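Local coordinates for putative dihydrodipicolinate synthase (Thermus thermophilus, PDB 2PCQ), which is a putative member of the dihydrodipicolinate synthase family, built as an eight-stranded TIM barrel, at residues R22-A25 with Q26-P30; G102-G105 with A106-R110; G183-A186 with L187-G191. All coordinates share one frame; numbering follows the deposited sequence.

Overall arrangement
Followed from the N terminus, the three contacts come in series along an eight-stranded parallel TIM barrel; none nests within or crosses another, and each is local. Contact 1 spans successive turns of helix 18-28, the connection between strands 2-6 and 36-37. Contact 2 closes the turn that leads from the loop after strand 91-94 into helix 107-118, on the opposite side of the chain's centre from contact 1; the centres of the two contacts lie about 37 Å apart. Contact 3 ends helix 181-186 and turns the chain toward strand 191-193. The first joins no other subunit, whereas contacts 2 and 3 each meet a different neighbouring subunit of the tetramer.

Contact 1: residues R22-A25 with Q26-P30; sequences RELA and QALEP
Arg22 and Gln26 run side by side on helix 18-28, the helix of the beta-alpha-beta unit that links strands 2-6 and 36-37 of the TIM barrel, and they illustrate how residues one turn apart share a helix surface.

The backbone bonds come first. Gln26 N donates to Arg22 O and Ala27 N to Glu23 O. Farther on, Leu28 N has weak bonds to both Leu24 O and Ala25 O, consistent with a less regular last turn. Glu29 N still reaches Ala25 O at 3.0 Å, with a fairly straight N-H...O angle of 164°.

Among the polar side chains, the Glu29 carboxylate accepts hydrogen bonds from the backbone N-H groups of Arg62 and Lys63, and Arg22 NH1 is hydrogen-bonded to Ala58 O.

Apolar packing belongs to the buried side, where Leu24 and Leu28 point the same way and their CD1 atoms meet at 4.1 Å. Leu28 also rests on Ile6 of strand 2-6, as does Ala25.

On the outer side, the guanidinium of Arg22 stands nearly perpendicular to the Gln26 amide (85°). Gln26 CG lies beside its own backbone N (chi1 -58°), which brings it to 3.0 Å from Arg22 O, and the methylene CG of Arg22 lies 4.0 Å from the amide carbon CD of Gln26.

Contact 2: residues G102-G105 with A106-R110; sequences GSLG and AGLLR
Leu104 and Leu108 meet where a type II' beta turn, Leu104 to Gly107, joins the loop after strand 91-94 to helix 107-118 of the TIM barrel. Starting from CB, the Leu104 side chain sets off with CG anti to the backbone N (chi1 -167°), which lays its branches over the first turn of the helix. CG comes to 3.5 Å from Leu108 N. At the fork, CD1 settles against Gly107 C at 3.7 Å, while CD2 reaches Leu108 CA and CB, the latter at 3.9 Å. The two leucines cross at about a right angle, and Leu104 also packs on Tyr259 of the second subunit.

One backbone hydrogen bond closes the turn, from Gly107 N to Leu104 O at 2.9 Å, and a second follows it, from Leu108 N to Gly105 O at 3.3 Å, into the first turn of the helix. The second is nearly straight at the N-H (172°), but both donors come in from above the carbonyl plane. Gly105 occupies the positive-phi position of the turn (phi 59°), which favours glycine.

Arg110 folds back so that Gly107 CA sits against one face of its guanidinium, over its centre and 3.3 Å from the plane. At the edge of the group, a water accepts from NH2 and donates to Leu104 O, at 2.8 Å from that oxygen. The same NH2 bonds to Pro258 O of the second subunit. Leu104 O is thus gripped by both a backbone N-H and a water, and the solvent bridge couples the turn to an arginine engaged across the subunit interface.

Contact 3: residues G183-A186 with L187-G191; sequences GALA and LGAEG
A Schellman motif ends helix 181-186 and redirects the chain toward strand 191-193 of the TIM barrel, a worked example of a helix end in which a glycine takes the C-prime position. Its two defining bonds run from Ala189 N to Ala184 O, at 3.1 Å and nearly straight (170°), and from Gly188 N to Leu185 O, at 3.0 Å. Both donors stand above the planes of the carbonyls they reach, the second more steeply. The C-prime residue is Gly188, with a positive phi of 91°, a conformation that favours glycine. One step earlier, Leu187 N still donates to Gly183 O in the helical pattern, although Leu187 itself has left helical backbone angles.

The reversal brings small side chains together. Ala189 CB turns back onto the helix, meeting Ala184 CB at 4.1 Å and Ala184 O at 3.5 Å. Beside it, Leu185 CD2 lies 3.7 Å from Ala189 O. A water donates to both Leu185 O and Ala189 O, with 2.7 Å to each oxygen, so Leu185 O is held by the Gly188 N-H and by solvent together. Leu187 sets its CG anti to the carbonyl carbon (chi1 -69°), which keeps the branch point 3.5 Å from Gly183 O.

Around this turn, Leu187 packs on helix 158-167 through Leu158, Ile161, Ala162 and Gln165, while Leu185 meets Leu208 and Phe211 of helix 201-212. Ala186 touches Ala186 of the third subunit, and its O accepts from Gln220 NE2 of that chain. Beyond the turn, Glu190 forms a salt bridge with Arg172, and backbone hydrogen bonds between Glu190 and Val173 and between Gly191 and Thr175 set the incoming strand 191-193 beside strand 172-175.

Contact 1: residues R22-A25 with Q26-P30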
loop_
_atom_site.group_PDB
_atom_site.type_symbol
_atom_site.label_atom_id
_atom_site.label_comp_id
_atom_site.label_asym_id
_atom_site.label_seq_id
_atom_site.Cartn_x
_atom_site.Cartn_y
_atom_site.Cartn_z
ATOM N N ARG A 22 -34.527 -2.105 18.365
ATOM C CA ARG A 22 -35.145 -1.123 19.249
ATOM C C ARG A 22 -34.749 -1.332 20.711
ATOM O O ARG A 22 -34.447 -0.376 21.425
ATOM C CB ARG A 22 -36.670 -1.185 19.099
ATOM C CG ARG A 22 -37.429 -0.211 19.975
ATOM C CD ARG A 22 -38.921 -0.198 19.645
ATOM N NE ARG A 22 -39.507 -1.535 19.626
ATOM C CZ ARG A 22 -39.836 -2.197 18.519
ATOM N NH1 ARG A 22 -39.641 -1.645 17.328
ATOM N NH2 ARG A 22 -40.362 -3.412 18.600
ATOM N N GLU A 23 -34.738 -2.584 21.154
ATOM C CA GLU A 23 -34.378 -2.891 22.532
ATOM C C GLU A 23 -32.920 -2.547 22.809
ATOM O O GLU A 23 -32.583 -2.034 23.875
ATOM C CB GLU A 23 -34.611 -4.374 22.827
ATOM C CG GLU A 23 -34.461 -4.734 24.295
ATOM C CD GLU A 23 -34.588 -6.222 24.550
ATOM O OE1 GLU A 23 -35.518 -6.843 23.989
ATOM O OE2 GLU A 23 -33.766 -6.769 25.317
ATOM N N LEU A 24 -32.054 -2.839 21.844
ATOM C CA LEU A 24 -30.634 -2.559 21.990
ATOM C C LEU A 24 -30.396 -1.062 22.139
ATOM O O LEU A 24 -29.641 -0.628 23.006
ATOM C CB LEU A 24 -29.870 -3.077 20.771
ATOM C CG LEU A 24 -28.354 -2.901 20.788
ATOM C CD1 LEU A 24 -27.761 -3.722 21.922
ATOM C CD2 LEU A 24 -27.776 -3.333 19.447
ATOM N N ALA A 25 -31.043 -0.275 21.286
ATOM C CA ALA A 25 -30.889 1.173 21.325
ATOM C C ALA A 25 -31.345 1.744 22.665
ATOM O O ALA A 25 -30.696 2.630 23.222
ATOM C CB ALA A 25 -31.679 1.814 20.182
ATOM N N GLN A 26 -32.456 1.226 23.182
ATOM C CA GLN A 26 -33.008 1.695 24.454
ATOM C C GLN A 26 -32.137 1.323 25.649
ATOM O O GLN A 26 -32.137 2.018 26.664
ATOM C CB GLN A 26 -34.418 1.129 24.657
ATOM C CG GLN A 26 -35.394 1.501 23.548
ATOM C CD GLN A 26 -36.767 0.865 23.728
ATOM O OE1 GLN A 26 -36.883 -0.338 23.977
ATOM N NE2 GLN A 26 -37.814 1.670 23.589
ATOM N N ALA A 27 -31.390 0.231 25.525
ATOM C CA ALA A 27 -30.523 -0.226 26.604
ATOM C C ALA A 27 -29.207 0.538 26.669
ATOM O O ALA A 27 -28.559 0.576 27.712
ATOM C CB ALA A 27 -30.243 -1.710 26.449
ATOM N N LEU A 28 -28.813 1.153 25.560
ATOM C CA LEU A 28 -27.553 1.879 25.527
ATOM C C LEU A 28 -27.667 3.396 25.602
ATOM O O LEU A 28 -26.845 4.052 26.241
ATOM C CB LEU A 28 -26.770 1.499 24.260
ATOM C CG LEU A 28 -26.306 0.043 24.166
ATOM C CD1 LEU A 28 -25.783 -0.263 22.768
ATOM C CD2 LEU A 28 -25.231 -0.199 25.209
ATOM N N GLU A 29 -28.682 3.951 24.949
ATOM C CA GLU A 29 -28.869 5.398 24.902
ATOM C C GLU A 29 -28.769 6.155 26.230
ATOM O O GLU A 29 -28.200 7.247 26.277
ATOM C CB GLU A 29 -30.201 5.735 24.215
ATOM C CG GLU A 29 -30.388 7.225 23.954
ATOM C CD GLU A 29 -31.615 7.530 23.116
ATOM O OE1 GLU A 29 -32.726 7.117 23.509
ATOM O OE2 GLU A 29 -31.467 8.190 22.063
ATOM N N PRO A 30 -29.317 5.597 27.323
ATOM C CA PRO A 30 -29.242 6.295 28.615
ATOM C C PRO A 30 -27.814 6.496 29.122
ATOM O O PRO A 30 -27.527 7.441 29.862
ATOM C CB PRO A 30 -30.045 5.386 29.544
ATOM C CG PRO A 30 -31.063 4.787 28.621
ATOM C CD PRO A 30 -30.218 4.433 27.417
#

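Contact 2: residues G102-G105 with A106-R110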
loop_
_atom_site.group_PDB
_atom_site.type_symbol
_atom_site.label_atom_id
_atom_site.label_comp_id
_atom_site.label_asym_id
_atom_site.label_seq_id
_atom_site.Cartn_x
_atom_site.Cartn_y
_atom_site.Cartn_z
ATOM N N GLY A 102 -11.782 6.431 -7.855
ATOM C CA GLY A 102 -10.686 6.972 -8.641
ATOM C C GLY A 102 -11.134 7.879 -9.777
ATOM O O GLY A 102 -10.360 8.708 -10.249
ATOM N N SER A 103 -12.386 7.736 -10.209
ATOM C CA SER A 103 -12.922 8.544 -11.303
ATOM C C SER A 103 -13.816 9.680 -10.809
ATOM O O SER A 103 -14.350 10.455 -11.606
ATOM C CB SER A 103 -13.730 7.660 -12.257
ATOM O OG SER A 103 -12.940 6.600 -12.771
ATOM N N LEU A 104 -13.975 9.774 -9.493
ATOM C CA LEU A 104 -14.827 10.791 -8.885
ATOM C C LEU A 104 -14.388 12.235 -9.151
ATOM O O LEU A 104 -15.206 13.079 -9.517
ATOM C CB LEU A 104 -14.916 10.533 -7.378
ATOM C CG LEU A 104 -15.971 11.261 -6.548
ATOM C CD1 LEU A 104 -17.358 11.041 -7.141
ATOM C CD2 LEU A 104 -15.912 10.739 -5.118
ATOM N N GLY A 105 -13.104 12.521 -8.969
ATOM C CA GLY A 105 -12.609 13.870 -9.197
ATOM C C GLY A 105 -13.300 14.889 -8.306
ATOM O O GLY A 105 -13.502 14.648 -7.114
ATOM N N ALA A 106 -13.673 16.026 -8.885
ATOM C CA ALA A 106 -14.349 17.082 -8.138
ATOM C C ALA A 106 -15.758 16.648 -7.748
ATOM O O ALA A 106 -16.469 17.377 -7.055
ATOM C CB ALA A 106 -14.404 18.364 -8.971
ATOM N N GLY A 107 -16.157 15.464 -8.204
ATOM C CA GLY A 107 -17.473 14.944 -7.870
ATOM C C GLY A 107 -17.599 14.699 -6.374
ATOM O O GLY A 107 -18.707 14.575 -5.848
ATOM N N LEU A 108 -16.463 14.620 -5.685
ATOM C CA LEU A 108 -16.463 14.409 -4.239
ATOM C C LEU A 108 -17.121 15.602 -3.561
ATOM O O LEU A 108 -17.962 15.441 -2.676
ATOM C CB LEU A 108 -15.033 14.260 -3.709
ATOM C CG LEU A 108 -14.906 14.115 -2.186
ATOM C CD1 LEU A 108 -15.532 12.807 -1.733
ATOM C CD2 LEU A 108 -13.446 14.158 -1.794
ATOM N N LEU A 109 -16.720 16.801 -3.978
ATOM C CA LEU A 109 -17.274 18.026 -3.416
ATOM C C LEU A 109 -18.738 18.155 -3.820
ATOM O O LEU A 109 -19.575 18.552 -3.011
ATOM C CB LEU A 109 -16.483 19.245 -3.909
ATOM C CG LEU A 109 -14.983 19.238 -3.590
ATOM C CD1 LEU A 109 -14.323 20.474 -4.182
ATOM C CD2 LEU A 109 -14.781 19.190 -2.081
ATOM N N ARG A 110 -19.045 17.815 -5.070
ATOM C CA ARG A 110 -20.421 17.894 -5.547
ATOM C C ARG A 110 -21.321 16.981 -4.723
ATOM O O ARG A 110 -22.464 17.328 -4.428
ATOM C CB ARG A 110 -20.515 17.493 -7.025
ATOM C CG ARG A 110 -19.816 18.447 -7.984
ATOM C CD ARG A 110 -20.323 18.257 -9.411
ATOM N NE ARG A 110 -19.954 16.965 -9.992
ATOM C CZ ARG A 110 -18.761 16.685 -10.507
ATOM N NH1 ARG A 110 -17.806 17.606 -10.516
ATOM N NH2 ARG A 110 -18.524 15.483 -11.021
HETATM O O HOH W 1 -15.484 14.898 -11.648
#

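Contact 3: residues G183-A186 with L187-G191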
loop_
_atom_site.group_PDB
_atom_site.type_symbol
_atom_site.label_atom_id
_atom_site.label_comp_id
_atom_site.label_asym_id
_atom_site.label_seq_id
_atom_site.Cartn_x
_atom_site.Cartn_y
_atom_site.Cartn_z
ATOM N N GLY A 183 -4.959 10.731 22.807
ATOM C CA GLY A 183 -4.125 11.490 21.891
ATOM C C GLY A 183 -4.968 12.415 21.028
ATOM O O GLY A 183 -4.586 13.554 20.769
ATOM N N ALA A 184 -6.118 11.921 20.579
ATOM C CA ALA A 184 -7.020 12.712 19.749
ATOM C C ALA A 184 -7.559 13.894 20.548
ATOM O O ALA A 184 -7.669 15.007 20.028
ATOM C CB ALA A 184 -8.167 11.851 19.262
ATOM N N LEU A 185 -7.899 13.647 21.813
ATOM C CA LEU A 185 -8.416 14.700 22.682
ATOM C C LEU A 185 -7.371 15.796 22.857
ATOM O O LEU A 185 -7.688 16.984 22.815
ATOM C CB LEU A 185 -8.801 14.124 24.051
ATOM C CG LEU A 185 -9.974 13.135 24.060
ATOM C CD1 LEU A 185 -10.242 12.679 25.491
ATOM C CD2 LEU A 185 -11.218 13.797 23.470
ATOM N N ALA A 186 -6.121 15.390 23.048
ATOM C CA ALA A 186 -5.038 16.345 23.215
ATOM C C ALA A 186 -4.939 17.187 21.952
ATOM O O ALA A 186 -4.594 18.370 22.007
ATOM C CB ALA A 186 -3.726 15.615 23.458
ATOM N N LEU A 187 -5.247 16.565 20.816
ATOM C CA LEU A 187 -5.184 17.250 19.535
ATOM C C LEU A 187 -6.500 17.910 19.103
ATOM O O LEU A 187 -6.748 18.110 17.909
ATOM C CB LEU A 187 -4.661 16.287 18.455
ATOM C CG LEU A 187 -3.178 15.914 18.634
ATOM C CD1 LEU A 187 -2.787 14.805 17.676
ATOM C CD2 LEU A 187 -2.306 17.158 18.412
ATOM N N GLY A 188 -7.348 18.233 20.078
ATOM C CA GLY A 188 -8.582 18.945 19.784
ATOM C C GLY A 188 -9.909 18.275 19.480
ATOM O O GLY A 188 -10.898 18.977 19.274
ATOM N N ALA A 189 -9.966 16.949 19.443
ATOM C CA ALA A 189 -11.234 16.284 19.151
ATOM C C ALA A 189 -12.287 16.666 20.188
ATOM O O ALA A 189 -11.990 16.769 21.381
ATOM C CB ALA A 189 -11.045 14.771 19.130
ATOM N N GLU A 190 -13.514 16.882 19.725
ATOM C CA GLU A 190 -14.618 17.244 20.607
ATOM C C GLU A 190 -15.036 16.026 21.422
ATOM O O GLU A 190 -15.527 16.148 22.546
ATOM C CB GLU A 190 -15.808 17.751 19.787
ATOM C CG GLU A 190 -17.035 18.119 20.621
ATOM C CD GLU A 190 -18.210 18.560 19.766
ATOM O OE1 GLU A 190 -18.056 19.523 18.989
ATOM O OE2 GLU A 190 -19.289 17.944 19.869
ATOM N N GLY A 191 -14.840 14.846 20.852
ATOM C CA GLY A 191 -15.203 13.635 21.559
ATOM C C GLY A 191 -14.955 12.403 20.722
ATOM O O GLY A 191 -14.168 12.431 19.773
HETATM O O HOH W 2 -10.201 17.908 23.005
#